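PDB 1CBK: protein (7,8-dihydro-6-hydroxymethylpterin-pyrophosphokinase) from Haemophilus influenzae, which probably catalyses the transfer of pyrophosphate from ATP to 6-hydroxymethyl-7,8-dihydropterin, a step on the pathway to folate. Local coordinates for residues S30-V35 with I61-S66; S38-S43 with D53-V58; L70-Q75 with N108-I113; R76-Q81 with L94-L99. One frame throughout, in Å; residues are numbered along the deposited sequence.

Contact 1: residues S30-V35 with I61-S66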
# COMPACT_ATOMS: atom_id res chain seq x y z
N SER A 30 0.02 22.32 20.91
CA SER A 30 1.08 22.73 21.83
C SER A 30 2.37 22.07 21.38
O SER A 30 2.35 20.96 20.84
CB SER A 30 0.80 22.21 23.24
OG SER A 30 -0.42 22.73 23.75
N ASN A 31 3.47 22.78 21.57
CA ASN A 31 4.81 22.28 21.27
C ASN A 31 4.98 21.79 19.85
O ASN A 31 5.81 20.91 19.60
CB ASN A 31 5.18 21.17 22.26
CG ASN A 31 5.31 21.68 23.68
OD1 ASN A 31 5.79 22.79 23.90
ND2 ASN A 31 4.85 20.89 24.64
N THR A 32 4.28 22.44 18.93
CA THR A 32 4.31 22.05 17.53
C THR A 32 4.23 23.32 16.70
O THR A 32 3.56 24.28 17.09
CB THR A 32 3.12 21.13 17.22
OG1 THR A 32 3.10 20.05 18.16
CG2 THR A 32 3.19 20.58 15.78
N HIS A 33 4.99 23.36 15.62
CA HIS A 33 5.02 24.49 14.71
C HIS A 33 4.82 23.95 13.30
O HIS A 33 5.55 23.04 12.89
CB HIS A 33 6.39 25.20 14.78
CG HIS A 33 6.57 26.26 13.73
ND1 HIS A 33 5.67 27.29 13.55
CD2 HIS A 33 7.51 26.41 12.76
CE1 HIS A 33 6.03 28.02 12.51
NE2 HIS A 33 7.15 27.51 12.01
N LEU A 34 3.82 24.46 12.59
CA LEU A 34 3.55 24.06 11.21
C LEU A 34 4.53 24.84 10.36
O LEU A 34 4.44 26.06 10.27
CB LEU A 34 2.11 24.41 10.80
CG LEU A 34 1.67 24.18 9.34
CD1 LEU A 34 1.82 22.69 9.03
CD2 LEU A 34 0.21 24.61 9.14
N VAL A 35 5.47 24.14 9.73
CA VAL A 35 6.48 24.82 8.92
C VAL A 35 6.03 25.20 7.53
O VAL A 35 6.23 26.33 7.10
CB VAL A 35 7.78 24.00 8.83
CG1 VAL A 35 8.82 24.75 8.02
CG2 VAL A 35 8.30 23.71 10.21
N ILE A 61 5.94 19.60 9.95
CA ILE A 61 5.88 20.21 11.28
C ILE A 61 7.17 19.95 12.06
O ILE A 61 7.91 19.03 11.73
CB ILE A 61 4.70 19.69 12.16
CG1 ILE A 61 4.82 18.18 12.40
CG2 ILE A 61 3.32 20.09 11.58
CD1 ILE A 61 3.85 17.66 13.47
N GLU A 62 7.41 20.77 13.10
CA GLU A 62 8.55 20.65 14.01
C GLU A 62 7.82 20.50 15.32
O GLU A 62 7.03 21.37 15.69
CB GLU A 62 9.40 21.91 14.01
CG GLU A 62 10.15 22.10 12.68
CD GLU A 62 10.90 23.44 12.52
OE1 GLU A 62 10.74 24.37 13.37
OE2 GLU A 62 11.66 23.56 11.52
N THR A 63 7.99 19.36 15.98
CA THR A 63 7.29 19.12 17.21
C THR A 63 8.14 18.49 18.30
O THR A 63 9.19 17.86 18.03
CB THR A 63 6.04 18.21 16.94
OG1 THR A 63 5.23 18.11 18.11
CG2 THR A 63 6.46 16.81 16.54
N GLU A 64 7.69 18.65 19.54
CA GLU A 64 8.34 18.07 20.69
C GLU A 64 7.42 17.00 21.26
O GLU A 64 7.75 16.37 22.27
CB GLU A 64 8.70 19.14 21.73
CG GLU A 64 9.71 20.15 21.15
CD GLU A 64 10.34 21.06 22.20
OE1 GLU A 64 9.93 21.00 23.39
OE2 GLU A 64 11.25 21.83 21.85
N LEU A 65 6.28 16.78 20.60
CA LEU A 65 5.35 15.74 21.02
C LEU A 65 5.96 14.39 20.65
O LEU A 65 6.63 14.27 19.61
CB LEU A 65 3.97 15.89 20.31
CG LEU A 65 3.09 17.13 20.53
CD1 LEU A 65 1.82 17.09 19.66
CD2 LEU A 65 2.71 17.26 22.00
N SER A 66 5.79 13.39 21.52
CA SER A 66 6.29 12.04 21.26
C SER A 66 5.42 11.46 20.13
O SER A 66 4.35 12.01 19.82
CB SER A 66 6.17 11.19 22.52
OG SER A 66 4.83 10.84 22.76
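Thr-32 and Thr-63 form a non-hydrogen-bonded pair of the antiparallel ladder between strands 32-43 and 54-63, and they illustrate how hydroxyls can add to the backbone bonds at the open end of a hairpin. Their side chains lie side by side on the face that also carries Leu-34 and Ile-61. Contrasting first torsions turn the oxygens toward each other: Thr-32 OG1 is anti to its carbonyl carbon (chi1 -52°), Thr-63 OG1 anti to its backbone N (chi1 -172°), and the two oxygens come to 2.9 Å. Thr-32 OG1 also donates to Ser-30 O from above the carbonyl plane. Thr-63 OG1 accepts from Leu-65 N at 3.0 Å, which makes an ST turn, while Glu-64 N bonds Asn-31 O at 2.9 Å. Methyl contacts continue along this face. Thr-32 CG2 meets Ile-61 CD1 at 3.8 Å, and Ile-61 CG2 touches Leu-34 CD1 at 3.9 Å, the latter two side chains crossing at about a right angle; Ile-61 reaches on to Leu-70 of helix 67-80. On the other face His-33 and Glu-62, a hydrogen-bonded pair, run alongside each other. Glu-62 is extended beyond CG, and Val-35 CG2 packs on its CG at 3.5 Å. Its OE1 lies near the plane of the imidazole, 3.9 Å from His-33 CD2, with ring and carboxylate planes 58° apart. Beside the backbone bonds, then, hydroxyls and methyls join the strands on one face, and on the other an acidic group may mildly favour a protonated imidazole.

Contact 2: residues S38-S43 with D53-V58; sequences SSFYKS and DYVNAV. With ROI (7,8-dihydro-7,7-dimethyl-6-hydroxypterin), chain D.
Tyr-41 with Asn-56 and Ser-43 with Tyr-54 are hydrogen-bonded pairs of an antiparallel ladder whose short strand axes run 4.6 Å apart at 135°, while further along Ser-38 N bonds Val-58 O almost straight. Ser-38 strengthens that end with its side chain: OG, set between the backbone N and the carbonyl carbon (chi1 66°), accepts from Val-58 N at 3.0 Å and donates to Ser-39 O. Phe-40 meets the other strand obliquely, its CD1 3.8 Å from Ala-57 CB and its CB beside Val-55 CG1, and Leu-19 and Leu-23 of helix 15-27 touch the same side chain. These are the arms of the beta hairpin 32-43/54-63, and the arm ends next to the connecting loop form part of the pterin site of this HPPK enzyme. There Ser-43 OG donates to Asn-56 OD1 at 2.9 Å, in the amide carbonyl plane, and accepts from N2 of the bound pterin analogue. Asn-56 reads the same heterocycle twice: OD1 accepts from ligand N3 at 3.0 Å, and ND2 donates to ligand O4 at 2.8 Å, both bonds nearly straight. The Tyr-54 ring covers one face of the pterin nearly parallel to it, ligand C8A lying 3.5 Å above the ring centre; the Tyr-54 hydroxyl is hydrogen-bonded to Gln-51 and Arg-92. Farther out, Lys-42 and Asp-53 cross at about a right angle, and NZ meets OD2 on its anti side in a salt bridge of 3.1 Å.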
# COMPACT_ATOMS: atom_id res chain seq x y z
N SER A 38 2.33 21.57 1.38
CA SER A 38 2.42 21.46 -0.05
C SER A 38 1.14 22.07 -0.66
O SER A 38 0.25 22.51 0.08
CB SER A 38 2.43 19.98 -0.42
OG SER A 38 1.18 19.39 -0.07
N SER A 39 1.08 22.10 -1.99
CA SER A 39 -0.11 22.54 -2.72
C SER A 39 -1.17 21.46 -2.47
O SER A 39 -0.84 20.37 -1.97
CB SER A 39 0.19 22.57 -4.22
OG SER A 39 1.19 23.52 -4.55
N PHE A 40 -2.43 21.75 -2.79
CA PHE A 40 -3.53 20.80 -2.63
C PHE A 40 -3.67 20.14 -4.01
O PHE A 40 -3.71 20.84 -5.04
CB PHE A 40 -4.82 21.52 -2.25
CG PHE A 40 -4.92 21.94 -0.80
CD1 PHE A 40 -3.80 21.98 0.02
CD2 PHE A 40 -6.16 22.31 -0.26
CE1 PHE A 40 -3.90 22.40 1.36
CE2 PHE A 40 -6.27 22.74 1.08
CZ PHE A 40 -5.14 22.79 1.89
N TYR A 41 -3.76 18.81 -4.04
CA TYR A 41 -3.84 18.07 -5.30
C TYR A 41 -5.13 17.29 -5.34
O TYR A 41 -5.40 16.58 -4.39
CB TYR A 41 -2.69 17.06 -5.42
CG TYR A 41 -1.32 17.68 -5.54
CD1 TYR A 41 -0.64 18.14 -4.41
CD2 TYR A 41 -0.73 17.85 -6.79
CE1 TYR A 41 0.59 18.78 -4.52
CE2 TYR A 41 0.50 18.49 -6.91
CZ TYR A 41 1.15 18.95 -5.78
OH TYR A 41 2.34 19.62 -5.90
N LYS A 42 -5.87 17.42 -6.45
CA LYS A 42 -7.12 16.67 -6.66
C LYS A 42 -6.67 15.40 -7.38
O LYS A 42 -6.11 15.46 -8.48
CB LYS A 42 -8.10 17.48 -7.52
CG LYS A 42 -9.48 16.81 -7.70
CD LYS A 42 -10.47 17.83 -8.26
CE LYS A 42 -11.90 17.31 -8.30
NZ LYS A 42 -12.23 16.59 -9.57
N SER A 43 -6.93 14.25 -6.77
CA SER A 43 -6.47 13.00 -7.33
C SER A 43 -7.57 11.96 -7.48
O SER A 43 -8.55 11.97 -6.74
CB SER A 43 -5.38 12.44 -6.40
OG SER A 43 -5.90 12.24 -5.09
N ASP A 53 -13.37 12.38 -6.29
CA ASP A 53 -11.92 12.51 -6.33
C ASP A 53 -11.51 13.11 -4.98
O ASP A 53 -12.26 13.90 -4.38
CB ASP A 53 -11.51 13.49 -7.42
CG ASP A 53 -11.54 12.87 -8.81
OD1 ASP A 53 -11.77 11.65 -8.95
OD2 ASP A 53 -11.30 13.63 -9.77
N TYR A 54 -10.30 12.79 -4.55
CA TYR A 54 -9.78 13.28 -3.28
C TYR A 54 -9.00 14.55 -3.42
O TYR A 54 -8.57 14.89 -4.53
CB TYR A 54 -8.85 12.24 -2.66
CG TYR A 54 -9.55 11.09 -2.00
CD1 TYR A 54 -10.15 10.07 -2.75
CD2 TYR A 54 -9.63 11.03 -0.61
CE1 TYR A 54 -10.80 9.00 -2.11
CE2 TYR A 54 -10.27 9.97 0.03
CZ TYR A 54 -10.85 8.97 -0.71
OH TYR A 54 -11.46 7.96 -0.03
N VAL A 55 -8.87 15.28 -2.31
CA VAL A 55 -8.01 16.48 -2.26
C VAL A 55 -6.94 16.03 -1.23
O VAL A 55 -7.28 15.55 -0.13
CB VAL A 55 -8.75 17.78 -1.85
CG1 VAL A 55 -7.75 18.95 -1.81
CG2 VAL A 55 -9.83 18.10 -2.86
N ASN A 56 -5.67 16.10 -1.65
CA ASN A 56 -4.54 15.65 -0.85
C ASN A 56 -3.45 16.69 -0.64
O ASN A 56 -3.25 17.56 -1.47
CB ASN A 56 -3.88 14.43 -1.52
CG ASN A 56 -4.70 13.16 -1.37
OD1 ASN A 56 -5.32 12.70 -2.32
ND2 ASN A 56 -4.67 12.57 -0.19
N ALA A 57 -2.74 16.57 0.48
CA ALA A 57 -1.64 17.47 0.79
C ALA A 57 -0.76 16.78 1.81
O ALA A 57 -1.11 15.71 2.34
CB ALA A 57 -2.16 18.82 1.34
N VAL A 58 0.40 17.38 2.04
CA VAL A 58 1.38 16.89 3.01
C VAL A 58 1.86 18.14 3.74
O VAL A 58 2.18 19.15 3.09
CB VAL A 58 2.63 16.16 2.35
CG1 VAL A 58 3.65 15.76 3.43
CG2 VAL A 58 2.19 14.88 1.60
N1 ROI D . -7.49 7.97 -2.75
C2 ROI D . -6.91 9.20 -2.94
N2 ROI D . -6.77 9.64 -4.22
N3 ROI D . -6.50 9.99 -1.92
C4 ROI D . -6.60 9.61 -0.63
O4 ROI D . -6.26 10.34 0.31
C4A ROI D . -7.14 8.31 -0.35
N5 ROI D . -7.23 7.89 0.88
C6 ROI D . -7.74 6.66 1.23
C7 ROI D . -8.07 5.64 0.11
C16 ROI D . -6.89 4.60 -0.05
C15 ROI D . -9.42 4.95 0.36
N8 ROI D . -8.14 6.28 -1.24
C8A ROI D . -7.59 7.52 -1.51
O9 ROI D . -7.89 6.46 2.48

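Contact 3: residues L70-Q75 with N108-I113; sequences LLDELQ and NERLTI
Arg-110 leaves its backbone with CG anti to the carbonyl carbon, runs extended to CD, and then bends at chi3 (63°), which sets NE; the guanidinium beyond it lies against Leu-71. On the helix, Leu-71 CG is anti to the backbone N (chi1 179°), and the CD2 methyl beyond it lies 3.4 Å above the guanidinium plane, offset toward the rim. Asp-72 comes to the edge of the same group. Its OD1 alone receives both terminal nitrogens end-on, from Arg-110 NH2 at 2.9 Å and from NH1 at 3.1 Å. The carboxylate and guanidinium planes are 26° apart, and both bonds stay close to the guanidinium plane. Gln-75 NE2 also approaches Arg-110 NH2, at 2.9 Å, but two donors meet there and no hydrogen bond forms. The link runs instead through water 1, which donates to Gln-75 OE1 and accepts from Arg-110 NE at 2.9 Å. Beneath this polar layer Leu-71 CD2 packs on Leu-111 CD2 at 3.9 Å, and Leu-111 continues inward to Leu-68 and Ile-98. Asn-108 N bonds Leu-111 O, closing the tight connection between strands 106-107 and 112-113, and Arg-88 of the second subunit bonds Asn-108 O. A small beta hairpin, 106-107/112-113, is here docked by its turn on helix 67-80, a leucine contact below and a solvent-side salt bridge above.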
# COMPACT_ATOMS: atom_id res chain seq x y z
N LEU A 70 1.54 12.71 19.45
CA LEU A 70 1.22 13.34 18.19
C LEU A 70 0.02 12.57 17.58
O LEU A 70 -0.91 13.20 17.05
CB LEU A 70 2.41 13.32 17.24
CG LEU A 70 2.18 13.88 15.83
CD1 LEU A 70 1.73 15.36 15.92
CD2 LEU A 70 3.48 13.74 15.00
N LEU A 71 0.05 11.24 17.64
CA LEU A 71 -1.05 10.42 17.12
C LEU A 71 -2.35 10.76 17.87
O LEU A 71 -3.41 10.93 17.25
CB LEU A 71 -0.78 8.89 17.25
CG LEU A 71 -1.93 7.98 16.73
CD1 LEU A 71 -2.18 8.24 15.25
CD2 LEU A 71 -1.64 6.49 16.95
N ASP A 72 -2.28 10.81 19.21
CA ASP A 72 -3.44 11.15 20.03
C ASP A 72 -4.06 12.47 19.58
O ASP A 72 -5.28 12.58 19.47
CB ASP A 72 -3.05 11.32 21.50
CG ASP A 72 -2.87 10.01 22.21
OD1 ASP A 72 -3.31 8.97 21.69
OD2 ASP A 72 -2.30 10.03 23.32
N GLU A 73 -3.21 13.46 19.37
CA GLU A 73 -3.63 14.79 18.93
C GLU A 73 -4.24 14.77 17.54
O GLU A 73 -5.24 15.44 17.31
CB GLU A 73 -2.47 15.78 18.98
CG GLU A 73 -2.05 16.19 20.41
CD GLU A 73 -3.23 16.71 21.24
OE1 GLU A 73 -3.73 17.83 20.97
OE2 GLU A 73 -3.67 16.00 22.17
N LEU A 74 -3.66 14.02 16.61
CA LEU A 74 -4.24 13.97 15.26
C LEU A 74 -5.61 13.30 15.30
O LEU A 74 -6.52 13.68 14.56
CB LEU A 74 -3.32 13.25 14.28
CG LEU A 74 -1.97 13.92 14.06
CD1 LEU A 74 -1.17 13.05 13.08
CD2 LEU A 74 -2.13 15.36 13.52
N GLN A 75 -5.75 12.27 16.13
CA GLN A 75 -7.02 11.56 16.25
C GLN A 75 -8.06 12.47 16.91
O GLN A 75 -9.24 12.43 16.55
CB GLN A 75 -6.84 10.24 17.02
CG GLN A 75 -5.93 9.25 16.28
CD GLN A 75 -5.78 7.92 16.99
OE1 GLN A 75 -5.79 6.87 16.35
NE2 GLN A 75 -5.64 7.94 18.29
N ASN A 108 4.68 -0.44 16.02
CA ASN A 108 4.08 -1.00 17.23
C ASN A 108 2.57 -1.18 17.09
O ASN A 108 2.05 -1.12 15.99
CB ASN A 108 4.43 -0.18 18.50
CG ASN A 108 4.04 1.30 18.42
OD1 ASN A 108 4.85 2.17 18.73
ND2 ASN A 108 2.78 1.58 18.08
N GLU A 109 1.87 -1.36 18.21
CA GLU A 109 0.41 -1.57 18.20
C GLU A 109 -0.43 -0.47 17.57
O GLU A 109 -1.46 -0.75 16.96
CB GLU A 109 -0.09 -1.82 19.62
CG GLU A 109 -0.26 -3.29 19.99
CD GLU A 109 -1.67 -3.78 19.77
OE1 GLU A 109 -2.56 -3.42 20.59
OE2 GLU A 109 -1.90 -4.50 18.77
N ARG A 110 0.00 0.78 17.77
CA ARG A 110 -0.71 1.95 17.25
C ARG A 110 -0.03 2.67 16.09
O ARG A 110 -0.70 3.41 15.36
CB ARG A 110 -0.93 2.95 18.39
CG ARG A 110 -1.69 2.40 19.61
CD ARG A 110 -1.94 3.49 20.66
NE ARG A 110 -2.79 4.55 20.12
CZ ARG A 110 -2.75 5.82 20.51
NH1 ARG A 110 -1.90 6.22 21.45
NH2 ARG A 110 -3.57 6.70 19.94
N LEU A 111 1.27 2.47 15.90
CA LEU A 111 1.99 3.17 14.83
C LEU A 111 2.73 2.28 13.84
O LEU A 111 3.27 1.26 14.21
CB LEU A 111 2.99 4.16 15.42
CG LEU A 111 2.41 5.38 16.14
CD1 LEU A 111 3.51 6.06 16.90
CD2 LEU A 111 1.77 6.32 15.13
N THR A 112 2.82 2.77 12.60
CA THR A 112 3.51 2.11 11.50
C THR A 112 4.21 3.27 10.80
O THR A 112 3.65 3.89 9.89
CB THR A 112 2.49 1.50 10.49
OG1 THR A 112 1.56 0.65 11.17
CG2 THR A 112 3.20 0.70 9.39
N ILE A 113 5.42 3.59 11.26
CA ILE A 113 6.21 4.69 10.70
C ILE A 113 7.61 4.19 10.33
O ILE A 113 8.34 3.67 11.17
CB ILE A 113 6.36 5.86 11.72
CG1 ILE A 113 4.99 6.35 12.20
CG2 ILE A 113 7.14 7.01 11.07
CD1 ILE A 113 5.06 7.43 13.27
O HOH W 1 -4.58 4.30 17.91

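Contact 4: residues R76-Q81 with L94-L99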
# COMPACT_ATOMS: atom_id res chain seq x y z
N ARG A 76 -7.61 13.30 17.84
CA ARG A 76 -8.50 14.26 18.52
C ARG A 76 -9.00 15.27 17.50
O ARG A 76 -10.19 15.60 17.50
CB ARG A 76 -7.75 14.97 19.63
CG ARG A 76 -8.56 15.98 20.42
CD ARG A 76 -7.73 16.49 21.58
NE ARG A 76 -8.24 17.75 22.12
CZ ARG A 76 -7.61 18.92 22.03
NH1 ARG A 76 -6.43 19.00 21.43
NH2 ARG A 76 -8.15 20.02 22.56
N ILE A 77 -8.11 15.73 16.62
CA ILE A 77 -8.49 16.68 15.59
C ILE A 77 -9.52 16.04 14.65
O ILE A 77 -10.51 16.68 14.29
CB ILE A 77 -7.26 17.20 14.80
CG1 ILE A 77 -6.46 18.16 15.68
CG2 ILE A 77 -7.70 17.87 13.47
CD1 ILE A 77 -5.05 18.47 15.14
N GLU A 78 -9.30 14.79 14.24
CA GLU A 78 -10.25 14.10 13.36
C GLU A 78 -11.62 13.97 14.06
O GLU A 78 -12.67 14.21 13.46
CB GLU A 78 -9.74 12.69 13.00
CG GLU A 78 -8.50 12.65 12.11
CD GLU A 78 -8.04 11.23 11.83
OE1 GLU A 78 -8.09 10.37 12.72
OE2 GLU A 78 -7.61 10.96 10.69
N ASN A 79 -11.60 13.64 15.36
CA ASN A 79 -12.83 13.48 16.13
C ASN A 79 -13.61 14.79 16.29
O ASN A 79 -14.82 14.85 16.04
CB ASN A 79 -12.53 12.86 17.49
CG ASN A 79 -12.20 11.38 17.40
OD1 ASN A 79 -12.79 10.65 16.60
ND2 ASN A 79 -11.26 10.91 18.23
N GLU A 80 -12.90 15.85 16.65
CA GLU A 80 -13.53 17.15 16.85
C GLU A 80 -13.96 17.79 15.52
O GLU A 80 -14.79 18.69 15.49
CB GLU A 80 -12.59 18.06 17.67
CG GLU A 80 -12.24 17.46 19.05
CD GLU A 80 -11.52 18.44 19.98
OE1 GLU A 80 -11.00 19.46 19.50
OE2 GLU A 80 -11.48 18.18 21.20
N GLN A 81 -13.41 17.27 14.41
CA GLN A 81 -13.78 17.77 13.10
C GLN A 81 -14.91 16.88 12.54
O GLN A 81 -15.32 17.01 11.39
CB GLN A 81 -12.56 17.80 12.15
CG GLN A 81 -12.80 18.68 10.94
CD GLN A 81 -11.55 19.02 10.15
OE1 GLN A 81 -11.52 18.89 8.93
NE2 GLN A 81 -10.54 19.52 10.84
N LEU A 94 -12.08 13.21 6.29
CA LEU A 94 -10.69 13.55 6.61
C LEU A 94 -9.88 12.38 7.16
O LEU A 94 -10.36 11.60 7.98
CB LEU A 94 -10.64 14.68 7.66
CG LEU A 94 -9.26 15.16 8.16
CD1 LEU A 94 -8.62 16.07 7.10
CD2 LEU A 94 -9.41 15.91 9.47
N ASP A 95 -8.63 12.29 6.72
CA ASP A 95 -7.67 11.30 7.21
C ASP A 95 -6.35 12.06 7.41
O ASP A 95 -5.93 12.78 6.51
CB ASP A 95 -7.42 10.17 6.19
CG ASP A 95 -8.20 8.90 6.50
OD1 ASP A 95 -8.95 8.88 7.48
OD2 ASP A 95 -8.06 7.93 5.75
N LEU A 96 -5.77 11.95 8.60
CA LEU A 96 -4.48 12.56 8.95
C LEU A 96 -3.58 11.37 9.23
O LEU A 96 -3.94 10.51 10.03
CB LEU A 96 -4.60 13.42 10.22
CG LEU A 96 -5.56 14.62 10.10
CD1 LEU A 96 -5.53 15.44 11.38
CD2 LEU A 96 -5.16 15.47 8.90
N ASP A 97 -2.43 11.29 8.57
CA ASP A 97 -1.51 10.16 8.77
C ASP A 97 -0.05 10.61 8.99
O ASP A 97 0.44 11.45 8.25
CB ASP A 97 -1.53 9.24 7.53
CG ASP A 97 -2.83 8.47 7.38
OD1 ASP A 97 -3.21 7.74 8.32
OD2 ASP A 97 -3.45 8.57 6.30
N ILE A 98 0.61 10.08 10.01
CA ILE A 98 2.01 10.43 10.25
C ILE A 98 2.85 9.62 9.25
O ILE A 98 2.88 8.39 9.30
CB ILE A 98 2.48 10.07 11.68
CG1 ILE A 98 1.61 10.77 12.73
CG2 ILE A 98 3.94 10.52 11.85
CD1 ILE A 98 1.69 10.13 14.12
N LEU A 99 3.46 10.30 8.29
CA LEU A 99 4.28 9.63 7.28
C LEU A 99 5.68 9.38 7.83
O LEU A 99 6.22 8.28 7.69
CB LEU A 99 4.43 10.50 6.04
CG LEU A 99 3.24 10.87 5.16
CD1 LEU A 99 3.73 11.83 4.06
CD2 LEU A 99 2.66 9.59 4.53
O HOH W 2 -7.06 8.40 9.66
O HOH W 3 -5.00 9.88 12.87
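Glu-78 and Leu-96 carry the hydrogen bond of this contact, a helix carboxylate accepting from a backbone N-H of the edge strand. Glu-78 leaves the helix with CG anti to its carbonyl carbon (chi1 -68°) and stays extended to CD, which brings the carboxylate carbon up to the strand; OE2 accepts from Leu-96 N at 3.0 Å, on the anti side and 27° out of the carboxylate plane. A second kind of link runs through solvent: water 2 donates to Glu-78 OE2 at 2.8 Å and, weakly, to Asp-95 OD1. The two carboxylates lie 4.1 Å apart (Glu-78 OE2 to Asp-95 OD1) and would be expected to repel; water 2 and the salt bridges of Asp-95 with Arg-83 and Arg-92 would soften this. Asp-95 also lines the pocket of the bound pterin analogue. Apolar packing completes the interface. Ile-77 CG2 meets Leu-96 CD1 at 3.9 Å, the two side chains crossing at about a right angle, whereas Glu-78 and Leu-96 slide past each other in opposite directions with their CG atoms 4.1 Å apart. At the end of the helix Gln-81 crosses Leu-94 at about a right angle. The axes of helix 76-80 and strand 95-99 run antiparallel, 9.0 Å apart at closest. Strand 95-101 is one of the two outer strands of the sheet within the chain: strand 2-10 bonds it through Asp-95 and Asp-97, helix 67-80 lies over it through Leu-74 and Ile-77, and helix 15-27 packs alongside, with Ala-22 on Leu-94 and Ala-25 on Ile-77.

The contacts sit within a ferredoxin-like βαββαβ plan, with sheet order 4-1-3-2 and both helices 15-27 and 67-80 packed on the sheet. Contacts 1 and 2 use the same hairpin, their centres about 22 Å apart: contact 1 is its surface end, where threonine hydroxyls add to the backbone ladder, and contact 2 its buried end, where polar side chains serve a ligand. Contacts 3 and 4 share helix 67-80. The former is a surface salt bridge to a small hairpin; the latter, partly buried, joins helix to edge strand by a carboxylate and leucines. Packing links the four: Leu-65 on Glu-73, Val-58 on Leu-99, and Ile-113 and Leu-74 on Ile-98.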